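Local coordinates for ESAT-6/WXG100 secretion system protein (Streptococcus gallolyticus, PDB 7JQE) that serves as the EsaA subunit of the bacterial type VIIb secretion system, its extracellular region probably forming an elongated dimer that supports protein transport, at the interface of chains A and B. Residues are numbered along the deposited sequence; one frame, centred on the assembly and turned at random. Chains: chain A/B, ESAT-6/WXG100 secretion system protein.

Contact 1: the interface of chains A and B. Residues chain A 109, 112, 116, 489, 492-494; chain B 108-109, 112, 116, 493.
A:Val109 meets B:Val109 and A:Leu116 meets B:Leu116 where the two copies of helix 102-135 face each other across the two-fold axis. This patch lies at one end of the extended EsaA fragment, close to where helix 462-491 runs out into the last modelled residues. It is part of a symmetric, largely helical interface between two copies of the protein, which probably joins them at this end. The contacts among these residues are mainly apolar and fall into three groups.

The first is the meeting of identical residues. The valines come tip to tip through their CG2 methyls, CG2 of A:Val109 lying 3.6 Å from CG2 of B:Val109. With CG1 anti to the backbone N (chi1 164°), CG2 is the branch left to point at the partner, and a beta-branched residue suits a place where the helices need a short, stiff spacer. The leucines also point end on, CD1 of A:Leu116 to CD1 of B:Leu116 at 3.6 Å; here the longer side chain spans a wider gap and its fork lets CD2 join in.

Knob-and-notch packing is the second kind. A:Leu493 follows its helix and swings CG anti to the backbone N (chi1 -173°), which carries CD1 onto the partner helix, 3.6 Å from CB of B:Ala112. Alanine suits that position because its small methyl lets the leucine branch settle close to the helix. B:Leu493 does the same to A:Ala112.

Mixed polar and apolar groups make the third kind. A:Thr489 crosses B:Leu116 obliquely, its hydroxyl OG1 3.6 Å from methyl CD2, a van der Waals touch. The carbonyl O of A:Ser492 lies near the methyl CB of B:Ala112. Beyond the last helix, the aliphatic stem of B:Lys108 slants across the rigid ring of A:Pro494, its CB 4.1 Å from ring carbon CD of A:Pro494 and equally near CG.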
ATOM      1  N   VAL A 109      77.830  20.766   6.584  1.00125.86           N
ATOM      2  CA  VAL A 109      77.034  21.147   5.420  1.00125.29           C
ATOM      3  C   VAL A 109      76.663  19.917   4.603  1.00130.10           C
ATOM      4  O   VAL A 109      75.515  19.766   4.166  1.00135.66           O
ATOM      5  CB  VAL A 109      77.791  22.183   4.569  1.00122.80           C
ATOM      6  CG1 VAL A 109      77.163  22.292   3.189  1.00118.40           C
ATOM      7  CG2 VAL A 109      77.795  23.536   5.265  1.00120.07           C
ATOM      8  N   ALA A 112      74.068  17.976   6.421  1.00108.18           N
ATOM      9  CA  ALA A 112      72.762  18.585   6.204  1.00110.22           C
ATOM     10  C   ALA A 112      72.224  18.240   4.823  1.00105.69           C
ATOM     11  O   ALA A 112      71.019  18.026   4.650  1.00107.01           O
ATOM     12  CB  ALA A 112      72.854  20.100   6.386  1.00105.98           C
ATOM     13  N   LEU A 116      68.634  16.276   4.166  1.00 96.41           N
ATOM     14  CA  LEU A 116      67.574  16.777   3.297  1.00 94.18           C
ATOM     15  C   LEU A 116      67.230  15.774   2.204  1.00 96.47           C
ATOM     16  O   LEU A 116      66.065  15.657   1.806  1.00 98.88           O
ATOM     17  CB  LEU A 116      67.978  18.118   2.688  1.00 94.94           C
ATOM     18  CG  LEU A 116      68.124  19.277   3.677  1.00100.47           C
ATOM     19  CD1 LEU A 116      68.414  20.582   2.944  1.00 96.40           C
ATOM     20  CD2 LEU A 116      66.879  19.400   4.543  1.00 93.75           C
ATOM     21  N   THR A 489      67.143  23.604  -2.999  1.00107.74           N
ATOM     22  CA  THR A 489      68.099  23.942  -1.949  1.00104.83           C
ATOM     23  C   THR A 489      69.139  22.844  -1.769  1.00105.38           C
ATOM     24  O   THR A 489      70.316  23.137  -1.530  1.00114.41           O
ATOM     25  CB  THR A 489      67.371  24.216  -0.635  1.00111.81           C
ATOM     26  OG1 THR A 489      66.263  23.318  -0.501  1.00132.25           O
ATOM     27  CG2 THR A 489      66.865  25.646  -0.601  1.00108.08           C
ATOM     28  N   SER A 492      71.418  23.515  -4.699  1.00115.18           N
ATOM     29  CA  SER A 492      72.149  24.743  -4.380  1.00121.01           C
ATOM     30  C   SER A 492      72.603  24.704  -2.918  1.00123.93           C
ATOM     31  O   SER A 492      72.055  25.368  -2.035  1.00123.80           O
ATOM     32  CB  SER A 492      71.286  25.964  -4.669  1.00124.60           C
ATOM     33  OG  SER A 492      70.993  26.069  -6.053  1.00130.61           O
ATOM     34  N   LEU A 493      73.642  23.899  -2.674  1.00122.84           N
ATOM     35  CA  LEU A 493      74.205  23.706  -1.343  1.00121.24           C
ATOM     36  C   LEU A 493      75.610  23.129  -1.470  1.00129.52           C
ATOM     37  O   LEU A 493      75.763  21.924  -1.711  1.00131.40           O
ATOM     38  CB  LEU A 493      73.311  22.783  -0.511  1.00117.70           C
ATOM     39  CG  LEU A 493      73.671  22.594   0.964  1.00112.03           C
ATOM     40  CD1 LEU A 493      73.400  23.861   1.755  1.00112.96           C
ATOM     41  CD2 LEU A 493      72.913  21.423   1.562  1.00 99.06           C
ATOM     42  N   PRO A 494      76.665  23.958  -1.339  1.00126.63           N
ATOM     43  CA  PRO A 494      78.062  23.544  -1.522  1.00124.77           C
ATOM     44  C   PRO A 494      78.689  22.970  -0.255  1.00122.80           C
ATOM     45  O   PRO A 494      79.792  22.431  -0.343  1.00117.41           O
ATOM     46  CB  PRO A 494      78.756  24.847  -1.923  1.00120.96           C
ATOM     47  CG  PRO A 494      78.002  25.883  -1.177  1.00117.72           C
ATOM     48  CD  PRO A 494      76.561  25.412  -1.118  1.00125.74           C
TER
ATOM     49  N   LYS B 108      76.140  31.266   0.782  1.00123.75           N
ATOM     50  CA  LYS B 108      75.253  30.287   0.163  1.00120.38           C
ATOM     51  C   LYS B 108      74.640  29.362   1.208  1.00119.62           C
ATOM     52  O   LYS B 108      73.446  29.053   1.144  1.00113.25           O
ATOM     53  CB  LYS B 108      76.005  29.484  -0.899  1.00119.36           C
ATOM     54  CG  LYS B 108      76.209  30.240  -2.200  1.00124.75           C
ATOM     55  CD  LYS B 108      76.731  29.337  -3.305  1.00131.44           C
ATOM     56  CE  LYS B 108      76.954  30.125  -4.590  1.00141.27           C
ATOM     57  NZ  LYS B 108      77.468  29.277  -5.702  1.00145.38           N
ATOM     58  N   VAL B 109      75.439  28.916   2.180  1.00125.86           N
ATOM     59  CA  VAL B 109      74.902  28.103   3.268  1.00125.29           C
ATOM     60  C   VAL B 109      73.800  28.855   4.001  1.00130.10           C
ATOM     61  O   VAL B 109      72.744  28.292   4.312  1.00135.66           O
ATOM     62  CB  VAL B 109      76.029  27.678   4.226  1.00122.80           C
ATOM     63  CG1 VAL B 109      75.446  27.176   5.538  1.00118.40           C
ATOM     64  CG2 VAL B 109      76.896  26.607   3.581  1.00120.07           C
ATOM     65  N   ALA B 112      70.765  28.971   1.861  1.00108.18           N
ATOM     66  CA  ALA B 112      70.048  27.707   1.962  1.00110.22           C
ATOM     67  C   ALA B 112      69.270  27.626   3.268  1.00105.69           C
ATOM     68  O   ALA B 112      68.158  27.088   3.308  1.00107.01           O
ATOM     69  CB  ALA B 112      71.027  26.539   1.841  1.00105.98           C
ATOM     70  N   LEU B 116      65.166  27.095   3.485  1.00 96.41           N
ATOM     71  CA  LEU B 116      64.517  26.040   4.256  1.00 94.18           C
ATOM     72  C   LEU B 116      63.540  26.615   5.274  1.00 96.47           C
ATOM     73  O   LEU B 116      62.493  26.015   5.546  1.00 98.88           O
ATOM     74  CB  LEU B 116      65.563  25.169   4.949  1.00 94.94           C
ATOM     75  CG  LEU B 116      66.460  24.349   4.019  1.00100.47           C
ATOM     76  CD1 LEU B 116      67.381  23.436   4.821  1.00 96.40           C
ATOM     77  CD2 LEU B 116      65.620  23.549   3.033  1.00 93.75           C
ATOM     78  N   LEU B 493      72.948  23.618  11.056  1.00122.84           N
ATOM     79  CA  LEU B 493      73.425  24.148   9.784  1.00121.24           C
ATOM     80  C   LEU B 493      74.205  25.434  10.036  1.00129.52           C
ATOM     81  O   LEU B 493      73.598  26.491  10.252  1.00131.40           O
ATOM     82  CB  LEU B 493      72.253  24.401   8.835  1.00117.70           C
ATOM     83  CG  LEU B 493      72.583  24.814   7.399  1.00112.03           C
ATOM     84  CD1 LEU B 493      73.188  23.655   6.627  1.00112.96           C
ATOM     85  CD2 LEU B 493      71.350  25.340   6.687  1.00 99.06           C
TER

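Contact 2: the interface of chains A and B. Residues chain A 112, 115-116, 119, 486; chain B 116, 486, 489.
B:Thr489 and B:Leu486, one turn apart on helix 462-491, lie against A:Glu115, A:Leu116 and A:Leu119 of helix 102-135, a helix-bundle contact of EsaA in which the terminal helices of both copies pack together. A:Leu119 slants across B:Leu486. Its CD2 methyl does the touching, 3.9 Å from CB of B:Leu486, so a branch of one leucine presses on the root of the other, beside the backbone. Placing CG anti to the backbone N (chi1 177°) lets A:Leu119 reach over in this way, and leucine supplies both the length and the fork that packing between neighbouring helices calls for.

B:Thr489 turns its two branches to different tasks. Methyl CG2 lies against the aliphatic stem of A:Glu115, rather than its carboxylate, 3.7 Å from CG; the still shorter approach to CB is doubtful. Hydroxyl OG1 instead occupies the position between backbone N and carbonyl carbon (chi1 37°), from which it donates a hydrogen bond of 3.0 Å to O of B:Leu486. The donor stands above that carbonyl plane, 41° out of it. Tied back to its own helix, the threonine can face a leucine with its polar atom satisfied: OG1 of B:Thr489 also abuts methyl CD2 of A:Leu116.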
ATOM      1  N   ALA A 112      74.068  17.976   6.421  1.00108.18           N
ATOM      2  CA  ALA A 112      72.762  18.585   6.204  1.00110.22           C
ATOM      3  C   ALA A 112      72.224  18.240   4.823  1.00105.69           C
ATOM      4  O   ALA A 112      71.019  18.026   4.650  1.00107.01           O
ATOM      5  CB  ALA A 112      72.854  20.100   6.386  1.00105.98           C
ATOM      6  N   GLU A 115      70.850  14.719   5.045  1.00118.06           N
ATOM      7  CA  GLU A 115      69.594  14.730   5.789  1.00106.89           C
ATOM      8  C   GLU A 115      68.443  15.176   4.898  1.00103.11           C
ATOM      9  O   GLU A 115      67.385  14.536   4.859  1.00101.89           O
ATOM     10  CB  GLU A 115      69.712  15.642   7.011  1.00113.13           C
ATOM     11  CG  GLU A 115      70.783  15.236   8.014  1.00124.44           C
ATOM     12  CD  GLU A 115      70.446  13.953   8.749  1.00128.61           C
ATOM     13  OE1 GLU A 115      69.550  13.217   8.283  1.00128.12           O
ATOM     14  OE2 GLU A 115      71.075  13.684   9.796  1.00131.41           O
ATOM     15  N   LEU A 116      68.634  16.276   4.166  1.00 96.41           N
ATOM     16  CA  LEU A 116      67.574  16.777   3.297  1.00 94.18           C
ATOM     17  C   LEU A 116      67.230  15.774   2.204  1.00 96.47           C
ATOM     18  O   LEU A 116      66.065  15.657   1.806  1.00 98.88           O
ATOM     19  CB  LEU A 116      67.978  18.118   2.688  1.00 94.94           C
ATOM     20  CG  LEU A 116      68.124  19.277   3.677  1.00100.47           C
ATOM     21  CD1 LEU A 116      68.414  20.582   2.944  1.00 96.40           C
ATOM     22  CD2 LEU A 116      66.879  19.400   4.543  1.00 93.75           C
ATOM     23  N   LEU A 119      64.875  13.452   3.850  1.00 98.58           N
ATOM     24  CA  LEU A 119      63.588  14.117   4.011  1.00 95.74           C
ATOM     25  C   LEU A 119      62.830  14.159   2.691  1.00 94.71           C
ATOM     26  O   LEU A 119      61.604  13.995   2.665  1.00 83.26           O
ATOM     27  CB  LEU A 119      63.792  15.528   4.564  1.00 87.65           C
ATOM     28  CG  LEU A 119      62.543  16.396   4.721  1.00 85.63           C
ATOM     29  CD1 LEU A 119      61.531  15.723   5.638  1.00 89.93           C
ATOM     30  CD2 LEU A 119      62.902  17.776   5.241  1.00 86.68           C
ATOM     31  N   LEU A 486      62.634  21.806  -2.062  1.00 91.89           N
ATOM     32  CA  LEU A 486      63.604  21.025  -1.300  1.00 93.29           C
ATOM     33  C   LEU A 486      64.742  20.540  -2.192  1.00 97.06           C
ATOM     34  O   LEU A 486      65.913  20.606  -1.805  1.00101.29           O
ATOM     35  CB  LEU A 486      62.917  19.847  -0.611  1.00 91.44           C
ATOM     36  CG  LEU A 486      63.802  18.973   0.283  1.00 90.19           C
ATOM     37  CD1 LEU A 486      64.573  19.816   1.285  1.00 90.13           C
ATOM     38  CD2 LEU A 486      62.965  17.928   1.002  1.00 88.46           C
TER
ATOM     39  N   LEU B 116      65.166  27.095   3.485  1.00 96.41           N
ATOM     40  CA  LEU B 116      64.517  26.040   4.256  1.00 94.18           C
ATOM     41  C   LEU B 116      63.540  26.615   5.274  1.00 96.47           C
ATOM     42  O   LEU B 116      62.493  26.015   5.546  1.00 98.88           O
ATOM     43  CB  LEU B 116      65.563  25.169   4.949  1.00 94.94           C
ATOM     44  CG  LEU B 116      66.460  24.349   4.019  1.00100.47           C
ATOM     45  CD1 LEU B 116      67.381  23.436   4.821  1.00 96.40           C
ATOM     46  CD2 LEU B 116      65.620  23.549   3.033  1.00 93.75           C
ATOM     47  N   LEU B 486      62.931  18.896   9.242  1.00 91.89           N
ATOM     48  CA  LEU B 486      63.333  20.122   8.559  1.00 93.29           C
ATOM     49  C   LEU B 486      63.873  21.150   9.547  1.00 97.06           C
ATOM     50  O   LEU B 486      64.894  21.795   9.285  1.00101.29           O
ATOM     51  CB  LEU B 486      62.162  20.697   7.763  1.00 91.44           C
ATOM     52  CG  LEU B 486      62.455  21.953   6.937  1.00 90.19           C
ATOM     53  CD1 LEU B 486      63.673  21.755   6.048  1.00 90.13           C
ATOM     54  CD2 LEU B 486      61.245  22.334   6.100  1.00 88.46           C
ATOM     55  N   THR B 489      67.514  20.044  10.699  1.00107.74           N
ATOM     56  CA  THR B 489      68.588  20.365   9.765  1.00104.83           C
ATOM     57  C   THR B 489      68.801  21.870   9.656  1.00105.38           C
ATOM     58  O   THR B 489      69.944  22.329   9.551  1.00114.41           O
ATOM     59  CB  THR B 489      68.299  19.761   8.393  1.00111.81           C
ATOM     60  OG1 THR B 489      66.896  19.845   8.115  1.00132.25           O
ATOM     61  CG2 THR B 489      68.731  18.307   8.355  1.00108.08           C
TER

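The C-alpha centres of contact 1 and contact 2 are about 8 Å apart, and the two share A:Ala112, A:Leu116 and B:Leu116. Both draw on helix 102-135 of each chain and on helix 462-491, so they form overlapping, neighbouring parts of one symmetric seam: contact 1 adds the residues that follow helix 462-491, while contact 2 lies deeper along the bundle. Two-fold symmetry repeats each with the chains exchanged. Because the first and last modelled helices of both copies are bound together here, the seam probably fastens one end of the long particle, although the coordinates alone do not prove this dimer in the cell.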